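Probable dipeptidase (Pseudomonas aeruginosa, PDB 3B40) probably acts as a metal-dependent dipeptidase of the membrane dipeptidase family (peptidase family M19). Local coordinates at residues A[203-213]-A[225-235]; A[236-246]-A[267-275]. The protein carries 11 engineered substitutions. All coordinates share one frame; numbering follows the deposited sequence.

Contact 1 of 2, residues A[203-213]-A[225-235]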
loop_
_atom_site.group_PDB
_atom_site.type_symbol
_atom_site.label_atom_id
_atom_site.label_comp_id
_atom_site.label_asym_id
_atom_site.label_seq_id
_atom_site.Cartn_x
_atom_site.Cartn_y
_atom_site.Cartn_z
ATOM N N ASN A 203 -7.520 3.411 18.140
ATOM C CA ASN A 203 -8.975 3.298 18.297
ATOM C C ASN A 203 -9.532 4.590 18.913
ATOM O O ASN A 203 -10.540 5.134 18.406
ATOM C CB ASN A 203 -9.357 2.113 19.201
ATOM C CG ASN A 203 -9.331 0.754 18.502
ATOM O OD1 ASN A 203 -9.487 -0.258 19.180
ATOM N ND2 ASN A 203 -9.121 0.710 17.174
ATOM N N ASP A 204 -8.895 5.066 20.001
ATOM C CA ASP A 204 -9.312 6.271 20.730
ATOM C C ASP A 204 -9.261 7.509 19.845
ATOM O O ASP A 204 -10.137 8.360 19.911
ATOM C CB ASP A 204 -8.411 6.550 21.964
ATOM C CG ASP A 204 -8.613 5.547 23.085
ATOM O OD1 ASP A 204 -9.640 4.841 23.054
ATOM O OD2 ASP A 204 -7.718 5.412 23.975
ATOM N N LEU A 205 -8.190 7.630 19.068
ATOM C CA LEU A 205 -8.019 8.727 18.140
ATOM C C LEU A 205 -8.948 8.701 16.915
ATOM O O LEU A 205 -9.052 9.695 16.213
ATOM C CB LEU A 205 -6.555 8.783 17.687
ATOM C CG LEU A 205 -5.568 9.313 18.716
ATOM C CD1 LEU A 205 -4.155 9.142 18.215
ATOM C CD2 LEU A 205 -5.857 10.792 19.072
ATOM N N GLY A 206 -9.617 7.578 16.657
ATOM C CA GLY A 206 -10.431 7.462 15.435
ATOM C C GLY A 206 -9.588 7.414 14.161
ATOM O O GLY A 206 -9.958 7.994 13.127
ATOM N N VAL A 207 -8.476 6.688 14.221
ATOM C CA VAL A 207 -7.550 6.528 13.091
ATOM C C VAL A 207 -7.670 5.100 12.611
ATOM O O VAL A 207 -7.678 4.177 13.439
ATOM C CB VAL A 207 -6.082 6.837 13.505
ATOM C CG1 VAL A 207 -5.074 6.405 12.398
ATOM C CG2 VAL A 207 -5.944 8.285 13.789
ATOM N N ILE A 208 -7.811 4.922 11.292
ATOM C CA ILE A 208 -7.976 3.596 10.720
ATOM C C ILE A 208 -6.664 2.840 10.906
ATOM O O ILE A 208 -5.599 3.347 10.523
ATOM C CB ILE A 208 -8.301 3.633 9.193
ATOM C CG1 ILE A 208 -9.592 4.414 8.893
ATOM C CG2 ILE A 208 -8.438 2.195 8.638
ATOM C CD1 ILE A 208 -9.677 4.928 7.441
ATOM N N ILE A 209 -6.736 1.654 11.497
ATOM C CA ILE A 209 -5.565 0.760 11.531
ATOM C C ILE A 209 -5.404 -0.025 10.230
ATOM O O ILE A 209 -6.345 -0.702 9.780
ATOM C CB ILE A 209 -5.602 -0.225 12.732
ATOM C CG1 ILE A 209 -5.639 0.542 14.067
ATOM C CG2 ILE A 209 -4.364 -1.213 12.639
ATOM C CD1 ILE A 209 -6.143 -0.282 15.255
ATOM N N ASP A 210 -4.207 0.061 9.647
ATOM C CA ASP A 210 -3.864 -0.577 8.362
ATOM C C ASP A 210 -2.919 -1.765 8.607
ATOM O O ASP A 210 -1.843 -1.593 9.187
ATOM C CB ASP A 210 -3.222 0.471 7.446
ATOM C CG ASP A 210 -2.769 -0.089 6.096
ATOM O OD1 ASP A 210 -3.088 -1.251 5.740
ATOM O OD2 ASP A 210 -2.071 0.673 5.388
ATOM N N VAL A 211 -3.347 -2.967 8.207
ATOM C CA VAL A 211 -2.576 -4.153 8.466
ATOM C C VAL A 211 -1.721 -4.641 7.284
ATOM O O VAL A 211 -1.002 -5.612 7.437
ATOM C CB VAL A 211 -3.457 -5.328 9.018
ATOM C CG1 VAL A 211 -4.211 -4.869 10.278
ATOM C CG2 VAL A 211 -4.413 -5.816 7.947
ATOM N N SER A 212 -1.778 -3.976 6.131
ATOM C CA SER A 212 -0.914 -4.378 5.005
ATOM C C SER A 212 0.544 -4.228 5.454
ATOM O O SER A 212 0.857 -3.234 6.092
ATOM C CB SER A 212 -1.180 -3.522 3.759
ATOM O OG SER A 212 -2.393 -3.917 3.131
ATOM N N GLN A 213 1.388 -5.234 5.151
ATOM C CA GLN A 213 2.845 -5.257 5.443
ATOM C C GLN A 213 3.214 -5.915 6.799
ATOM O O GLN A 213 4.358 -6.318 7.014
ATOM C CB GLN A 213 3.495 -3.865 5.336
ATOM C CG GLN A 213 3.287 -3.056 3.992
ATOM C CD GLN A 213 4.420 -3.134 2.997
ATOM O OE1 GLN A 213 5.437 -3.790 3.239
ATOM N NE2 GLN A 213 4.260 -2.434 1.833
ATOM N N LEU A 225 -7.463 -7.016 19.349
ATOM C CA LEU A 225 -7.377 -5.847 20.185
ATOM C C LEU A 225 -8.200 -4.657 19.676
ATOM O O LEU A 225 -8.588 -3.801 20.483
ATOM C CB LEU A 225 -5.905 -5.452 20.356
ATOM C CG LEU A 225 -5.039 -6.382 21.200
ATOM C CD1 LEU A 225 -3.582 -5.925 21.126
ATOM C CD2 LEU A 225 -5.516 -6.407 22.627
ATOM N N SER A 226 -8.487 -4.600 18.364
ATOM C CA SER A 226 -9.216 -3.431 17.822
ATOM C C SER A 226 -10.734 -3.435 18.091
ATOM O O SER A 226 -11.401 -4.420 17.848
ATOM C CB SER A 226 -8.963 -3.286 16.328
ATOM O OG SER A 226 -9.612 -2.118 15.825
ATOM N N ARG A 227 -11.281 -2.322 18.581
ATOM C CA ARG A 227 -12.745 -2.212 18.685
ATOM C C ARG A 227 -13.404 -1.621 17.415
ATOM O O ARG A 227 -14.632 -1.429 17.370
ATOM C CB ARG A 227 -13.143 -1.414 19.918
ATOM C CG ARG A 227 -12.769 0.048 19.863
ATOM C CD ARG A 227 -13.298 0.817 21.093
ATOM N NE ARG A 227 -13.031 2.257 20.974
ATOM C CZ ARG A 227 -12.053 2.893 21.625
ATOM N NH1 ARG A 227 -11.263 2.218 22.452
ATOM N NH2 ARG A 227 -11.885 4.209 21.466
ATOM N N ALA A 228 -12.594 -1.367 16.393
ATOM C CA ALA A 228 -13.034 -0.632 15.199
ATOM C C ALA A 228 -12.590 -1.358 13.935
ATOM O O ALA A 228 -11.632 -2.145 14.013
ATOM C CB ALA A 228 -12.456 0.791 15.211
ATOM N N PRO A 229 -13.306 -1.145 12.793
ATOM C CA PRO A 229 -12.871 -1.721 11.502
ATOM C C PRO A 229 -11.393 -1.522 11.205
ATOM O O PRO A 229 -10.817 -0.474 11.519
ATOM C CB PRO A 229 -13.758 -1.005 10.471
ATOM C CG PRO A 229 -15.093 -0.765 11.305
ATOM C CD PRO A 229 -14.582 -0.401 12.661
ATOM N N ILE A 230 -10.782 -2.569 10.657
ATOM C CA ILE A 230 -9.400 -2.495 10.215
ATOM C C ILE A 230 -9.354 -2.688 8.702
ATOM O O ILE A 230 -10.315 -3.203 8.096
ATOM C CB ILE A 230 -8.466 -3.495 10.988
ATOM C CG1 ILE A 230 -8.792 -4.960 10.691
ATOM C CG2 ILE A 230 -8.546 -3.217 12.575
ATOM C CD1 ILE A 230 -7.711 -5.959 11.236
ATOM N N VAL A 231 -8.253 -2.269 8.100
ATOM C CA VAL A 231 -8.137 -2.252 6.658
ATOM C C VAL A 231 -6.784 -2.836 6.255
ATOM O O VAL A 231 -5.810 -2.755 7.005
ATOM C CB VAL A 231 -8.338 -0.762 6.141
ATOM C CG1 VAL A 231 -7.854 -0.569 4.732
ATOM C CG2 VAL A 231 -9.869 -0.342 6.298
ATOM N N ALA A 232 -6.727 -3.467 5.093
ATOM C CA ALA A 232 -5.466 -3.750 4.463
ATOM C C ALA A 232 -5.411 -2.819 3.231
ATOM O O ALA A 232 -6.095 -3.086 2.241
ATOM C CB ALA A 232 -5.401 -5.226 4.040
ATOM N N SER A 233 -4.603 -1.759 3.306
ATOM C CA SER A 233 -4.638 -0.683 2.318
ATOM C C SER A 233 -4.013 -1.089 0.955
ATOM O O SER A 233 -4.309 -0.475 -0.068
ATOM C CB SER A 233 -3.945 0.562 2.884
ATOM O OG SER A 233 -2.544 0.321 2.970
ATOM N N HIS A 234 -3.167 -2.130 0.953
ATOM C CA HIS A 234 -2.595 -2.665 -0.286
ATOM C C HIS A 234 -2.112 -4.081 -0.053
ATOM O O HIS A 234 -0.943 -4.278 0.366
ATOM C CB HIS A 234 -1.453 -1.772 -0.835
ATOM C CG HIS A 234 -0.339 -1.480 0.144
ATOM N ND1 HIS A 234 -0.564 -1.084 1.443
ATOM C CD2 HIS A 234 1.009 -1.457 -0.019
ATOM C CE1 HIS A 234 0.593 -0.849 2.047
ATOM N NE2 HIS A 234 1.563 -1.053 1.177
ATOM N N SER A 235 -3.003 -5.046 -0.293
ATOM C CA SER A 235 -2.692 -6.487 -0.131
ATOM C C SER A 235 -3.342 -7.319 -1.250
ATOM O O SER A 235 -4.323 -6.874 -1.833
ATOM C CB SER A 235 -3.184 -6.980 1.240
ATOM O OG SER A 235 -2.341 -6.518 2.299
HETATM O O HOH W 1 -10.055 -0.314 21.925
HETATM O O HOH W 2 -8.918 0.699 13.019
#

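Contact 2 of 2, residues A[236-246]-A[267-275]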
loop_
_atom_site.group_PDB
_atom_site.type_symbol
_atom_site.label_atom_id
_atom_site.label_comp_id
_atom_site.label_asym_id
_atom_site.label_seq_id
_atom_site.Cartn_x
_atom_site.Cartn_y
_atom_site.Cartn_z
ATOM N N ALA A 236 -2.795 -8.502 -1.564
ATOM C CA ALA A 236 -3.408 -9.453 -2.524
ATOM C C ALA A 236 -3.511 -10.847 -1.843
ATOM O O ALA A 236 -2.873 -11.047 -0.782
ATOM C CB ALA A 236 -2.570 -9.530 -3.823
ATOM N N PRO A 237 -4.342 -11.781 -2.395
ATOM C CA PRO A 237 -4.468 -13.143 -1.811
ATOM C C PRO A 237 -3.313 -14.109 -2.037
ATOM O O PRO A 237 -2.747 -14.192 -3.158
ATOM C CB PRO A 237 -5.746 -13.730 -2.489
ATOM C CG PRO A 237 -6.421 -12.530 -3.205
ATOM C CD PRO A 237 -5.287 -11.575 -3.514
ATOM N N ARG A 238 -3.039 -14.937 -1.027
ATOM C CA ARG A 238 -2.041 -15.976 -1.228
ATOM C C ARG A 238 -2.454 -17.021 -2.267
ATOM O O ARG A 238 -1.602 -17.693 -2.851
ATOM C CB ARG A 238 -1.726 -16.676 0.074
ATOM C CG ARG A 238 -1.004 -15.810 1.036
ATOM C CD ARG A 238 0.056 -16.638 1.619
ATOM N NE ARG A 238 0.221 -16.354 3.015
ATOM C CZ ARG A 238 1.049 -17.040 3.797
ATOM N NH1 ARG A 238 1.158 -16.715 5.073
ATOM N NH2 ARG A 238 1.769 -18.037 3.295
ATOM N N ALA A 239 -3.760 -17.158 -2.478
ATOM C CA ALA A 239 -4.290 -18.089 -3.469
ATOM C C ALA A 239 -3.736 -17.785 -4.862
ATOM O O ALA A 239 -3.630 -18.668 -5.669
ATOM C CB ALA A 239 -5.784 -18.033 -3.495
ATOM N N LEU A 240 -3.400 -16.524 -5.118
ATOM C CA LEU A 240 -2.718 -16.132 -6.350
ATOM C C LEU A 240 -1.204 -16.329 -6.330
ATOM O O LEU A 240 -0.642 -16.905 -7.250
ATOM C CB LEU A 240 -3.074 -14.696 -6.755
ATOM C CG LEU A 240 -4.518 -14.651 -7.328
ATOM C CD1 LEU A 240 -5.562 -14.507 -6.200
ATOM C CD2 LEU A 240 -4.676 -13.561 -8.391
ATOM N N VAL A 241 -0.549 -15.816 -5.303
ATOM C CA VAL A 241 0.899 -15.944 -5.167
ATOM C C VAL A 241 1.096 -16.218 -3.688
ATOM O O VAL A 241 0.593 -15.484 -2.798
ATOM C CB VAL A 241 1.656 -14.675 -5.611
ATOM C CG1 VAL A 241 3.188 -14.820 -5.371
ATOM C CG2 VAL A 241 1.380 -14.362 -7.097
ATOM N N ASP A 242 1.771 -17.322 -3.434
ATOM C CA ASP A 242 1.912 -17.820 -2.086
ATOM C C ASP A 242 3.188 -17.236 -1.480
ATOM O O ASP A 242 4.246 -17.850 -1.470
ATOM C CB ASP A 242 1.868 -19.361 -2.101
ATOM C CG ASP A 242 1.724 -19.959 -0.706
ATOM O OD1 ASP A 242 1.272 -19.265 0.234
ATOM O OD2 ASP A 242 2.108 -21.128 -0.544
ATOM N N ILE A 243 3.068 -16.012 -0.975
ATOM C CA ILE A 243 4.165 -15.291 -0.380
ATOM C C ILE A 243 3.617 -14.738 0.933
ATOM O O ILE A 243 2.411 -14.516 1.052
ATOM C CB ILE A 243 4.702 -14.140 -1.315
ATOM C CG1 ILE A 243 3.569 -13.243 -1.811
ATOM C CG2 ILE A 243 5.507 -14.706 -2.496
ATOM C CD1 ILE A 243 4.076 -11.929 -2.596
ATOM N N LYS A 244 4.491 -14.541 1.914
ATOM C CA LYS A 244 4.109 -14.029 3.251
ATOM C C LYS A 244 3.520 -12.638 3.219
ATOM O O LYS A 244 2.663 -12.332 4.043
ATOM C CB LYS A 244 5.309 -14.098 4.203
ATOM C CG LYS A 244 5.676 -15.549 4.441
ATOM C CD LYS A 244 6.805 -15.814 5.386
ATOM C CE LYS A 244 6.977 -17.365 5.370
ATOM N NZ LYS A 244 7.966 -17.890 6.342
ATOM N N ARG A 245 3.973 -11.830 2.260
ATOM C CA ARG A 245 3.407 -10.489 1.965
ATOM C C ARG A 245 1.910 -10.489 1.615
ATOM O O ARG A 245 1.197 -9.522 1.913
ATOM C CB ARG A 245 4.234 -9.780 0.870
ATOM C CG ARG A 245 3.814 -8.288 0.516
ATOM C CD ARG A 245 3.615 -7.333 1.710
ATOM N NE ARG A 245 3.264 -5.963 1.215
ATOM C CZ ARG A 245 2.030 -5.486 1.085
ATOM N NH1 ARG A 245 0.969 -6.197 1.475
ATOM N NH2 ARG A 245 1.852 -4.264 0.587
ATOM N N ASN A 246 1.415 -11.598 1.050
ATOM C CA ASN A 246 -0.010 -11.766 0.717
ATOM C C ASN A 246 -0.840 -12.362 1.885
ATOM O O ASN A 246 -0.263 -12.890 2.846
ATOM C CB ASN A 246 -0.128 -12.624 -0.565
ATOM C CG ASN A 246 0.182 -11.827 -1.839
ATOM O OD1 ASN A 246 0.404 -10.618 -1.777
ATOM N ND2 ASN A 246 0.092 -12.482 -3.011
ATOM N N PHE A 267 -0.154 -4.841 -7.690
ATOM C CA PHE A 267 1.294 -5.048 -7.632
ATOM C C PHE A 267 1.631 -6.343 -8.378
ATOM O O PHE A 267 1.261 -7.449 -7.926
ATOM C CB PHE A 267 1.839 -5.053 -6.193
ATOM C CG PHE A 267 3.328 -4.886 -6.131
ATOM C CD1 PHE A 267 3.894 -3.641 -5.872
ATOM C CD2 PHE A 267 4.168 -5.962 -6.373
ATOM C CE1 PHE A 267 5.262 -3.476 -5.853
ATOM C CE2 PHE A 267 5.548 -5.812 -6.347
ATOM C CZ PHE A 267 6.100 -4.562 -6.087
ATOM N N PRO A 268 2.231 -6.207 -9.574
ATOM C CA PRO A 268 2.293 -7.360 -10.493
ATOM C C PRO A 268 2.809 -8.670 -9.864
ATOM O O PRO A 268 2.150 -9.712 -9.988
ATOM C CB PRO A 268 3.191 -6.872 -11.645
ATOM C CG PRO A 268 3.586 -5.510 -11.344
ATOM C CD PRO A 268 2.787 -4.986 -10.186
ATOM N N ALA A 269 3.945 -8.623 -9.173
ATOM C CA ALA A 269 4.522 -9.850 -8.583
ATOM C C ALA A 269 3.734 -10.469 -7.431
ATOM O O ALA A 269 4.054 -11.591 -7.003
ATOM C CB ALA A 269 5.998 -9.627 -8.142
ATOM N N TYR A 270 2.732 -9.763 -6.909
ATOM C CA TYR A 270 1.899 -10.326 -5.855
ATOM C C TYR A 270 0.665 -10.970 -6.499
ATOM O O TYR A 270 -0.157 -11.594 -5.792
ATOM C CB TYR A 270 1.391 -9.283 -4.845
ATOM C CG TYR A 270 2.371 -8.383 -4.080
ATOM C CD1 TYR A 270 3.738 -8.660 -3.985
ATOM C CD2 TYR A 270 1.878 -7.238 -3.418
ATOM C CE1 TYR A 270 4.604 -7.780 -3.282
ATOM C CE2 TYR A 270 2.725 -6.367 -2.696
ATOM C CZ TYR A 270 4.076 -6.640 -2.651
ATOM O OH TYR A 270 4.879 -5.782 -1.942
ATOM N N LEU A 271 0.545 -10.823 -7.826
ATOM C CA LEU A 271 -0.641 -11.260 -8.571
ATOM C C LEU A 271 -0.362 -12.409 -9.529
ATOM O O LEU A 271 -1.243 -13.218 -9.805
ATOM C CB LEU A 271 -1.254 -10.092 -9.356
ATOM C CG LEU A 271 -1.803 -8.912 -8.554
ATOM C CD1 LEU A 271 -2.066 -7.716 -9.501
ATOM C CD2 LEU A 271 -3.058 -9.299 -7.760
ATOM N N ARG A 272 0.850 -12.438 -10.072
ATOM C CA ARG A 272 1.312 -13.537 -10.911
ATOM C C ARG A 272 2.640 -14.104 -10.377
ATOM O O ARG A 272 3.588 -13.335 -10.208
ATOM C CB ARG A 272 1.528 -13.033 -12.331
ATOM C CG ARG A 272 2.007 -14.113 -13.284
ATOM C CD ARG A 272 2.406 -13.533 -14.631
ATOM N NE ARG A 272 1.244 -13.173 -15.420
ATOM C CZ ARG A 272 1.309 -12.587 -16.609
ATOM N NH1 ARG A 272 2.495 -12.307 -17.123
ATOM N NH2 ARG A 272 0.193 -12.265 -17.275
ATOM N N PRO A 273 2.712 -15.436 -10.132
ATOM C CA PRO A 273 3.971 -16.093 -9.738
ATOM C C PRO A 273 5.060 -15.902 -10.817
ATOM O O PRO A 273 4.746 -15.917 -11.994
ATOM C CB PRO A 273 3.600 -17.584 -9.623
ATOM C CG PRO A 273 2.109 -17.649 -9.627
ATOM C CD PRO A 273 1.572 -16.373 -10.197
ATOM N N LEU A 274 6.311 -15.713 -10.414
ATOM C CA LEU A 274 7.398 -15.487 -11.365
ATOM C C LEU A 274 7.504 -16.638 -12.361
ATOM O O LEU A 274 7.430 -17.818 -11.979
ATOM C CB LEU A 274 8.732 -15.314 -10.631
ATOM C CG LEU A 274 8.875 -14.106 -9.684
ATOM C CD1 LEU A 274 10.227 -14.155 -8.958
ATOM C CD2 LEU A 274 8.715 -12.764 -10.379
ATOM N N SER A 275 7.637 -16.283 -13.638
ATOM C CA SER A 275 7.798 -17.254 -14.727
ATOM C C SER A 275 9.115 -18.004 -14.600
ATOM O O SER A 275 10.071 -17.497 -14.003
ATOM C CB SER A 275 7.737 -16.555 -16.081
ATOM O OG SER A 275 8.815 -15.648 -16.223
HETATM O O HOH W 3 3.801 -3.396 -1.245
#

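Contact 1 of 2, residues A[203-213]-A[225-235]
Asn203 lays its CB over one face of the Arg227 guanidinium, and the two side chains run past each other in opposite directions. Its amide faces the turn that follows helix 216-225. Asn203 OD1 accepts from Arg227 N at 2.8 Å, with the donor lying above the carbonyl plane. ND2 gives a bond in the amide plane to Ser226 OG. The extended Arg227 chain carries NH1 and NH2 to one oxygen of Asp204. Both nitrogens grip OD1 end-on, and Arg227 NH2 is 2.8 Å from Asp204 OD1. Glu200 forms a second salt bridge to the same guanidinium, which probably offsets the closeness of the two acids. Further on, strands 208-210 and 230-235 are parallel neighbours in a beta-alpha-beta unit of the TIM-barrel fold, with helix 216-225 as the crossover. The backbone N and O of Val231 both bond to the neighbouring segment: Val231 N to Ile209 O, and Val231 O to Val211 N at 2.7 Å. Val211 CG1 meets Ile230 CD1 at 3.8 Å, and Val222 of the crossover helix touches both side chains. At the C-terminal end of the pair, Asp210 CG stands anti to the backbone N (chi1 178°). This lets OD1 close an Asx turn with Ser212 N and take Ser233 N from the opposite face of the carboxylate. Asp210 OD2 receives the Ser233 hydroxyl in a very short bond. Ser212 OG accepts from His234 N at 2.9 Å and shares a hydrogen bond with Ser235 OG. Gln213 NE2 hydrogen-bonds to His234 NE2 at 3.1 Å, tilted from the ring plane, while Gln213 OE1 is bonded to Arg176.

Contact 2 of 2, residues A[236-246]-A[267-275]
Tyr270 takes Arg245 CG over one face of its ring, a CH-pi contact with CG 4.0 Å from the ring centroid. The Arg245 chain bends at chi2 (48°) and sets one guanidinium face over Tyr270 CE2, the planes 57° apart. Water 3 bridges the two side chains: it lies 2.8 Å from Arg245 NH2 and 2.7 Å from Tyr270 OH. Ile243 CD1 meets Tyr270 CD1 at 3.6 Å, the two side chains crossing at about a right angle. At the base of the tyrosine, Asn246 ND2 bonds to Tyr270 O at 2.9 Å, in the carbonyl plane and on a lone pair. The Asn246 amide stands nearly perpendicular to the ring. The tyrosine sits in a short, weakly bonded helix after strand 261-265 of the TIM-barrel fold, and the loop after strand 230-235 packs against it. Val241 fills the bend after this helix: its CG2 lies 3.4 Å from Tyr270 O and also touches Pro273 CD. Ala236 CB packs on Tyr270 CB and Leu271 CD2. In the next shell, Asn246 ND2 also bonds to Val241 O, which ties the two ends of the 241-246 bend together. A type I turn from Ile243 to Asn246 brings Arg245 and Asn246 to the tyrosine. Phe267 lies over a face of the Tyr270 ring, with CD2 3.5 Å above its plane. His234 O accepts from the Arg245 guanidinium, and Ala341 of helix 335-349 touches Leu271.

Along the chain, helix 193-205 leads into strand 208-210. Helix 216-225 then returns the chain to strand 230-235, and contact 1 closes this loop with 11 residues between its segments. The chain runs directly from Ser235 into Ala236, where contact 2 begins. Contact 2 closes a longer loop, with 20 intervening residues that include helix 249-257 and strand 261-265. The two contacts follow in series and neither nest nor cross. Their centres are 22 Å apart, yet they meet where Arg245 reaches back to the end of strand 230-235. Contact 1 joins two neighbouring parallel strands. Contact 2 joins the loop after the second of them to the helix and turn after strand 261-265.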